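Local structure of benzyl alcohol dehydrogenase (Acinetobacter calcoaceticus, 1F8F) at residues A[25-30]-A[148-153]; A[32-37]-A[72-77]. The protein catalyses the NAD-dependent oxidation of benzyl alcohol to benzaldehyde, as a member of the zinc-containing alcohol dehydrogenase family. All blocks are in the same frame, centred on the assembly; numbering follows the deposited sequence.

Contact 1 (A[25-30]-A[148-153]). With SO4 (sulfate ion), chain D.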
ATOM      1  N   LYS A  25      -7.986  41.820  24.782  1.00 46.72           N
ATOM      2  CA  LYS A  25      -6.933  41.311  25.644  1.00 47.84           C
ATOM      3  C   LYS A  25      -6.720  39.790  25.553  1.00 45.71           C
ATOM      4  O   LYS A  25      -7.621  39.000  25.428  1.00 41.10           O
ATOM      5  CB  LYS A  25      -7.113  41.635  27.128  1.00 50.15           C
ATOM      6  CG  LYS A  25      -6.711  43.057  27.481  1.00 53.51           C
ATOM      7  CD  LYS A  25      -7.934  43.854  27.926  1.00 55.14           C
ATOM      8  CE  LYS A  25      -7.904  44.038  29.434  1.00 56.53           C
ATOM      9  NZ  LYS A  25      -8.743  43.041  30.175  1.00 58.02           N
ATOM     10  N   ILE A  26      -5.443  39.435  25.668  1.00 46.38           N
ATOM     11  CA  ILE A  26      -5.101  38.011  25.590  1.00 48.16           C
ATOM     12  C   ILE A  26      -4.284  37.607  26.811  1.00 48.84           C
ATOM     13  O   ILE A  26      -3.392  38.346  27.270  1.00 48.91           O
ATOM     14  CB  ILE A  26      -4.412  37.712  24.245  1.00 46.76           C
ATOM     15  CG1 ILE A  26      -4.321  36.211  24.039  1.00 45.89           C
ATOM     16  CG2 ILE A  26      -3.043  38.397  24.272  1.00 45.44           C
ATOM     17  CD1 ILE A  26      -4.745  35.610  22.743  1.00 44.86           C
ATOM     18  N   ARG A  27      -4.609  36.403  27.309  1.00 47.98           N
ATOM     19  CA  ARG A  27      -3.925  35.903  28.498  1.00 45.97           C
ATOM     20  C   ARG A  27      -2.643  35.154  28.208  1.00 46.26           C
ATOM     21  O   ARG A  27      -2.391  34.751  27.070  1.00 44.85           O
ATOM     22  CB  ARG A  27      -4.884  34.981  29.257  1.00 45.81           C
ATOM     23  CG  ARG A  27      -4.880  33.541  28.798  1.00 46.15           C
ATOM     24  CD  ARG A  27      -5.949  32.683  29.441  1.00 46.31           C
ATOM     25  NE  ARG A  27      -6.138  31.433  28.740  1.00 46.48           N
ATOM     26  CZ  ARG A  27      -5.389  30.419  28.392  1.00 45.26           C
ATOM     27  NH1 ARG A  27      -4.099  30.321  28.665  1.00 46.16           N
ATOM     28  NH2 ARG A  27      -5.970  29.427  27.724  1.00 47.03           N
ATOM     29  N   GLN A  28      -1.869  34.899  29.266  1.00 45.84           N
ATOM     30  CA  GLN A  28      -0.659  34.107  29.119  1.00 47.66           C
ATOM     31  C   GLN A  28      -1.033  32.619  28.899  1.00 45.87           C
ATOM     32  O   GLN A  28      -2.111  32.129  29.194  1.00 45.34           O
ATOM     33  CB  GLN A  28       0.309  34.166  30.269  1.00 49.89           C
ATOM     34  CG  GLN A  28       1.376  35.208  30.395  1.00 51.54           C
ATOM     35  CD  GLN A  28       1.713  35.987  29.159  1.00 52.24           C
ATOM     36  OE1 GLN A  28       2.801  35.834  28.601  1.00 54.00           O
ATOM     37  NE2 GLN A  28       0.784  36.849  28.763  1.00 52.13           N
ATOM     38  N   PRO A  29      -0.096  31.897  28.328  1.00 45.07           N
ATOM     39  CA  PRO A  29      -0.287  30.503  27.982  1.00 46.28           C
ATOM     40  C   PRO A  29      -0.091  29.543  29.148  1.00 47.58           C
ATOM     41  O   PRO A  29       0.695  29.751  30.061  1.00 44.57           O
ATOM     42  CB  PRO A  29       0.816  30.276  26.953  1.00 44.77           C
ATOM     43  CG  PRO A  29       1.924  31.153  27.455  1.00 43.22           C
ATOM     44  CD  PRO A  29       1.239  32.398  27.886  1.00 43.40           C
ATOM     45  N   GLN A  30      -0.857  28.454  29.093  1.00 50.61           N
ATOM     46  CA  GLN A  30      -0.794  27.397  30.096  1.00 53.14           C
ATOM     47  C   GLN A  30      -0.382  26.078  29.453  1.00 51.23           C
ATOM     48  O   GLN A  30       0.027  25.998  28.287  1.00 50.03           O
ATOM     49  CB  GLN A  30      -2.130  27.350  30.843  1.00 57.39           C
ATOM     50  CG  GLN A  30      -2.378  28.611  31.665  1.00 62.03           C
ATOM     51  CD  GLN A  30      -3.725  28.754  32.325  1.00 64.98           C
ATOM     52  OE1 GLN A  30      -3.824  28.616  33.555  1.00 66.77           O
ATOM     53  NE2 GLN A  30      -4.794  29.055  31.584  1.00 66.63           N
ATOM     54  N   TYR A 148      -1.680  39.241  18.274  1.00 30.65           N
ATOM     55  CA  TYR A 148      -1.190  38.165  19.127  1.00 33.04           C
ATOM     56  C   TYR A 148      -2.140  36.971  19.025  1.00 33.50           C
ATOM     57  O   TYR A 148      -3.345  37.147  18.881  1.00 31.07           O
ATOM     58  CB  TYR A 148      -1.010  38.617  20.592  1.00 35.25           C
ATOM     59  CG  TYR A 148       0.354  39.283  20.751  1.00 39.31           C
ATOM     60  CD1 TYR A 148       0.573  40.656  20.521  1.00 39.14           C
ATOM     61  CD2 TYR A 148       1.427  38.511  21.158  1.00 37.52           C
ATOM     62  CE1 TYR A 148       1.839  41.175  20.675  1.00 39.13           C
ATOM     63  CE2 TYR A 148       2.678  39.038  21.318  1.00 39.05           C
ATOM     64  CZ  TYR A 148       2.885  40.386  21.066  1.00 40.67           C
ATOM     65  OH  TYR A 148       4.181  40.849  21.230  1.00 40.11           O
ATOM     66  N   ALA A 149      -1.556  35.756  19.009  1.00 32.47           N
ATOM     67  CA  ALA A 149      -2.354  34.559  18.940  1.00 32.54           C
ATOM     68  C   ALA A 149      -1.881  33.501  19.942  1.00 32.20           C
ATOM     69  O   ALA A 149      -0.681  33.308  20.191  1.00 32.18           O
ATOM     70  CB  ALA A 149      -2.261  33.923  17.536  1.00 30.78           C
ATOM     71  N   LEU A 150      -2.866  32.764  20.451  1.00 31.59           N
ATOM     72  CA  LEU A 150      -2.548  31.627  21.303  1.00 31.81           C
ATOM     73  C   LEU A 150      -2.842  30.318  20.554  1.00 29.61           C
ATOM     74  O   LEU A 150      -3.987  30.052  20.148  1.00 26.78           O
ATOM     75  CB  LEU A 150      -3.432  31.709  22.545  1.00 33.24           C
ATOM     76  CG  LEU A 150      -3.058  30.752  23.684  1.00 33.77           C
ATOM     77  CD1 LEU A 150      -1.939  31.354  24.509  1.00 31.04           C
ATOM     78  CD2 LEU A 150      -4.276  30.409  24.535  1.00 35.56           C
ATOM     79  N   SER A 151      -1.846  29.453  20.438  1.00 27.89           N
ATOM     80  CA  SER A 151      -2.082  28.175  19.751  1.00 30.03           C
ATOM     81  C   SER A 151      -1.722  27.014  20.658  1.00 30.76           C
ATOM     82  O   SER A 151      -1.452  27.273  21.846  1.00 33.19           O
ATOM     83  CB  SER A 151      -1.260  28.219  18.450  1.00 27.97           C
ATOM     84  OG  SER A 151       0.096  28.505  18.841  1.00 27.16           O
ATOM     85  N   ARG A 152      -1.679  25.784  20.168  1.00 29.84           N
ATOM     86  CA  ARG A 152      -1.227  24.629  20.955  1.00 29.47           C
ATOM     87  C   ARG A 152       0.119  24.177  20.375  1.00 28.77           C
ATOM     88  O   ARG A 152       0.372  24.416  19.184  1.00 30.41           O
ATOM     89  CB  ARG A 152      -2.196  23.442  20.941  1.00 30.53           C
ATOM     90  CG  ARG A 152      -3.548  23.620  21.602  1.00 33.50           C
ATOM     91  CD  ARG A 152      -3.457  24.185  23.021  1.00 36.45           C
ATOM     92  NE  ARG A 152      -3.034  23.116  23.967  1.00 37.39           N
ATOM     93  CZ  ARG A 152      -3.902  22.149  24.276  1.00 39.59           C
ATOM     94  NH1 ARG A 152      -5.141  22.157  23.794  1.00 38.24           N
ATOM     95  NH2 ARG A 152      -3.564  21.155  25.082  1.00 40.88           N
ATOM     96  N   GLU A 153       0.936  23.459  21.114  1.00 27.17           N
ATOM     97  CA  GLU A 153       2.239  22.978  20.655  1.00 28.42           C
ATOM     98  C   GLU A 153       2.009  22.056  19.443  1.00 25.23           C
ATOM     99  O   GLU A 153       2.849  22.160  18.535  1.00 23.60           O
ATOM    100  CB  GLU A 153       3.074  22.159  21.670  1.00 28.65           C
ATOM    101  CG  GLU A 153       4.484  21.724  21.286  1.00 31.90           C
ATOM    102  CD  GLU A 153       5.239  21.003  22.388  1.00 36.26           C
ATOM    103  OE1 GLU A 153       4.581  20.306  23.209  1.00 38.99           O
ATOM    104  OE2 GLU A 153       6.471  20.987  22.594  1.00 36.05           O
TER
HETATM  105  S   SO4 D 376      -7.505  19.595  26.037  1.00 70.75           S
HETATM  106  O1  SO4 D 376      -7.530  20.279  27.376  1.00 71.80           O
HETATM  107  O2  SO4 D 376      -8.597  18.564  26.010  1.00 71.51           O
HETATM  108  O3  SO4 D 376      -6.166  18.996  25.771  1.00 69.85           O
HETATM  109  O4  SO4 D 376      -7.794  20.638  24.993  1.00 71.28           O
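Leu150 meets Ile26, Arg27 and Pro29 in turn, each through a different carbon, and this fan of contacts makes up most of the interface.

The apolar part comes first. Leu150 CG stands anti to the backbone N (chi1 -169°), and its two methyls go to separate partners. CD1 lies 3.8 Å from Pro29 CB, while Leu150 CB, nearer the backbone, receives the Ile26 CD1 methyl at 4.1 Å. At the other end, Ile26 CG2 approaches Tyr148 CB at 4.2 Å; the phenol ring itself leads away from segment 25-30.

The second kind is methyl against guanidinium. Leu150 CD2 sits over one face of the Arg27 group, 3.7 Å from NH2, and the two side chains cross at about a right angle. Gln30 NE2 lies over the opposite face, offset toward the rim. Arg27 NH1 donates to Gln28 O at 2.7 Å, a bent bond (144° at the hydrogen), and also forms a salt bridge with Glu33 OE1, two holds that limit rotation of the group.

Apart from the packing, Arg152 does not touch segment 25-30; it holds a sulfate probably carried over from the crystallisation liquor. Its NH1 donates to O4 of the ion at 3.3 Å, and its NH2 makes a weak bond to O3 and a salt bridge with Asp32; Ser121 OG is also hydrogen-bonded to the sulfate.

The backbones are too far apart to pair as strands, with Pro29 CA and Leu150 CA 7.1 Å apart and the touching parts 43° apart in direction. Strand 148-152 instead bonds to strand 33-42. The contact is therefore side-chain packing of the exit from the N-terminal hairpin (5-11 with 20-26) across a strand of the larger sheet in the GroES-like domain.

Contact 2 (A[32-37]-A[72-77]); sequences DEVLVK and EAIGPN
Leu35 and the Glu72-Ala73 pair form the tight part of this antiparallel strand pairing, whose strand directions differ by 174°. Leu35 N donates to Ala73 O at 2.7 Å in an almost straight bond (169°). In return, Leu35 O accepts from Glu72 N at 3.1 Å and, weakly, from Ala73 N at 3.4 Å, one carbonyl thus facing two consecutive amides. Side chains follow suit: Leu35 CB lies 3.8 Å from Ala73 CB. Glu72 CG stands anti to the backbone N (chi1 174°), which sets it 3.6 Å from Leu35 CD2, the two side chains lying side by side and pointing the same way. The Glu72 carboxylate goes on to a weak bond with Tyr148 OH.

Farther along, the grip slackens. Gly75 N still reaches Glu33 O at 3.0 Å, but in the non-hydrogen-bonded pair Val34-Ile74 the closest side-chain approach, Val34 CG1 to Ile74 CG2, is 4.3 Å. Partly exposed Asp32 and Asn77 stay 4.5 Å apart between their CB atoms; Asp32 turns its carboxylate to Arg152, and Asn77 packs on Asn77 of the second subunit. Two residues opposite Leu35 define a classic beta bulge in the antiparallel pairing of 33-42 with 66-74, within the mixed sheet of the GroES-like domain.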
ATOM      1  N   ASP A  32       0.441  23.175  27.537  1.00 39.04           N
ATOM      2  CA  ASP A  32       1.241  23.084  26.314  1.00 36.56           C
ATOM      3  C   ASP A  32       0.869  24.111  25.240  1.00 37.19           C
ATOM      4  O   ASP A  32       1.283  24.074  24.042  1.00 36.95           O
ATOM      5  CB  ASP A  32       1.282  21.634  25.892  1.00 36.10           C
ATOM      6  CG  ASP A  32       0.076  21.051  25.193  1.00 35.63           C
ATOM      7  OD1 ASP A  32      -1.008  21.640  25.167  1.00 32.94           O
ATOM      8  OD2 ASP A  32       0.226  19.948  24.587  1.00 36.46           O
ATOM      9  N   GLU A  33       0.197  25.186  25.673  1.00 36.03           N
ATOM     10  CA  GLU A  33      -0.155  26.327  24.849  1.00 36.81           C
ATOM     11  C   GLU A  33       1.036  27.216  24.483  1.00 35.44           C
ATOM     12  O   GLU A  33       2.074  27.119  25.119  1.00 33.37           O
ATOM     13  CB  GLU A  33      -1.180  27.227  25.528  1.00 37.13           C
ATOM     14  CG  GLU A  33      -2.402  26.483  26.019  1.00 40.02           C
ATOM     15  CD  GLU A  33      -3.297  27.418  26.818  1.00 41.92           C
ATOM     16  OE1 GLU A  33      -2.717  28.323  27.455  1.00 42.17           O
ATOM     17  OE2 GLU A  33      -4.531  27.237  26.804  1.00 42.12           O
ATOM     18  N   VAL A  34       0.911  27.966  23.387  1.00 35.66           N
ATOM     19  CA  VAL A  34       1.955  28.854  22.884  1.00 36.94           C
ATOM     20  C   VAL A  34       1.476  30.284  22.575  1.00 36.27           C
ATOM     21  O   VAL A  34       0.394  30.389  22.003  1.00 36.39           O
ATOM     22  CB  VAL A  34       2.568  28.398  21.564  1.00 36.45           C
ATOM     23  CG1 VAL A  34       4.040  28.771  21.506  1.00 38.97           C
ATOM     24  CG2 VAL A  34       2.373  26.929  21.281  1.00 37.56           C
ATOM     25  N   LEU A  35       2.198  31.348  22.971  1.00 35.64           N
ATOM     26  CA  LEU A  35       1.829  32.738  22.730  1.00 33.87           C
ATOM     27  C   LEU A  35       2.623  33.263  21.532  1.00 30.79           C
ATOM     28  O   LEU A  35       3.863  33.270  21.628  1.00 30.16           O
ATOM     29  CB  LEU A  35       2.200  33.746  23.835  1.00 34.98           C
ATOM     30  CG  LEU A  35       1.521  35.122  23.652  1.00 34.19           C
ATOM     31  CD1 LEU A  35       0.008  34.993  23.668  1.00 33.39           C
ATOM     32  CD2 LEU A  35       1.999  36.074  24.732  1.00 36.26           C
ATOM     33  N   VAL A  36       1.911  33.617  20.456  1.00 28.61           N
ATOM     34  CA  VAL A  36       2.674  33.960  19.238  1.00 27.50           C
ATOM     35  C   VAL A  36       2.581  35.425  18.821  1.00 27.32           C
ATOM     36  O   VAL A  36       1.451  35.924  18.745  1.00 27.12           O
ATOM     37  CB  VAL A  36       2.105  33.133  18.041  1.00 26.56           C
ATOM     38  CG1 VAL A  36       2.838  33.420  16.745  1.00 25.30           C
ATOM     39  CG2 VAL A  36       2.248  31.635  18.308  1.00 28.98           C
ATOM     40  N   LYS A  37       3.672  36.042  18.415  1.00 28.95           N
ATOM     41  CA  LYS A  37       3.529  37.452  17.926  1.00 32.06           C
ATOM     42  C   LYS A  37       3.301  37.330  16.401  1.00 29.68           C
ATOM     43  O   LYS A  37       4.236  36.878  15.740  1.00 27.44           O
ATOM     44  CB  LYS A  37       4.723  38.332  18.262  1.00 33.58           C
ATOM     45  CG  LYS A  37       4.946  39.510  17.338  1.00 38.95           C
ATOM     46  CD  LYS A  37       5.894  40.598  17.692  1.00 41.35           C
ATOM     47  CE  LYS A  37       7.208  40.632  16.947  1.00 43.62           C
ATOM     48  NZ  LYS A  37       7.593  42.065  16.604  1.00 45.43           N
ATOM     49  N   GLU A  72       6.798  34.343  21.522  1.00 42.78           N
ATOM     50  CA  GLU A  72       6.806  35.309  22.566  1.00 48.25           C
ATOM     51  C   GLU A  72       6.676  34.740  23.983  1.00 50.34           C
ATOM     52  O   GLU A  72       6.906  35.444  24.977  1.00 52.17           O
ATOM     53  CB  GLU A  72       5.527  36.160  22.344  1.00 47.09           C
ATOM     54  CG  GLU A  72       5.167  37.187  23.359  1.00 50.72           C
ATOM     55  CD  GLU A  72       5.836  38.544  23.327  1.00 52.17           C
ATOM     56  OE1 GLU A  72       6.462  39.010  22.348  1.00 51.92           O
ATOM     57  OE2 GLU A  72       5.702  39.203  24.380  1.00 52.54           O
ATOM     58  N   ALA A  73       6.164  33.531  24.095  1.00 50.46           N
ATOM     59  CA  ALA A  73       5.968  32.841  25.353  1.00 52.08           C
ATOM     60  C   ALA A  73       5.421  31.412  25.140  1.00 51.92           C
ATOM     61  O   ALA A  73       4.530  31.212  24.318  1.00 50.61           O
ATOM     62  CB  ALA A  73       5.048  33.634  26.275  1.00 51.86           C
ATOM     63  N   ILE A  74       6.009  30.457  25.856  1.00 50.97           N
ATOM     64  CA  ILE A  74       5.625  29.058  25.803  1.00 49.81           C
ATOM     65  C   ILE A  74       5.022  28.627  27.130  1.00 48.88           C
ATOM     66  O   ILE A  74       5.371  29.259  28.111  1.00 52.25           O
ATOM     67  CB  ILE A  74       6.824  28.119  25.573  1.00 48.49           C
ATOM     68  CG1 ILE A  74       7.910  28.405  26.611  1.00 47.27           C
ATOM     69  CG2 ILE A  74       7.334  28.246  24.153  1.00 46.85           C
ATOM     70  CD1 ILE A  74       9.124  27.516  26.447  1.00 46.35           C
ATOM     71  N   GLY A  75       4.153  27.659  27.233  1.00 47.38           N
ATOM     72  CA  GLY A  75       3.652  27.209  28.535  1.00 44.49           C
ATOM     73  C   GLY A  75       4.738  26.314  29.157  1.00 43.68           C
ATOM     74  O   GLY A  75       5.797  26.014  28.595  1.00 39.57           O
ATOM     75  N   PRO A  76       4.464  25.875  30.383  1.00 44.52           N
ATOM     76  CA  PRO A  76       5.387  25.016  31.114  1.00 44.22           C
ATOM     77  C   PRO A  76       5.593  23.600  30.613  1.00 44.00           C
ATOM     78  O   PRO A  76       6.708  23.085  30.756  1.00 41.47           O
ATOM     79  CB  PRO A  76       4.839  25.096  32.525  1.00 44.82           C
ATOM     80  CG  PRO A  76       3.395  25.471  32.431  1.00 44.16           C
ATOM     81  CD  PRO A  76       3.233  26.215  31.148  1.00 43.25           C
ATOM     82  N   ASN A  77       4.640  22.899  29.998  1.00 44.56           N
ATOM     83  CA  ASN A  77       4.857  21.549  29.460  1.00 44.28           C
ATOM     84  C   ASN A  77       5.298  21.522  27.986  1.00 43.64           C
ATOM     85  O   ASN A  77       5.421  20.465  27.328  1.00 40.45           O
ATOM     86  CB  ASN A  77       3.587  20.690  29.591  1.00 45.92           C
ATOM     87  CG  ASN A  77       3.080  20.772  31.039  1.00 46.44           C
ATOM     88  OD1 ASN A  77       3.720  20.210  31.920  1.00 46.21           O
ATOM     89  ND2 ASN A  77       1.949  21.434  31.204  1.00 46.26           N
TER

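Overall arrangement
Strand 33-42 joins the two contacts: it pairs with 66-74 in contact 2 and with 148-152, the second half of contact 1, so the centres lie only about 6 Å apart. A probable hydrogen bond from Val36 N to Ala149 O (2.6 Å) links the strands. Leu150 CD1 also packs against Val34 O, at 3.6 Å. A salt bridge, Arg152 NH2 to Asp32 OD1 at 2.6 Å, ties their ends. Neither contact supplies a metal ligand; the side chain of Asp32 is about 12 Å from one of the bound zinc ions. In sequence, strand 33-42 ends just before Cys44 and strand 66-74 starts just after His65; with Cys173 these bind a zinc, probably the catalytic one.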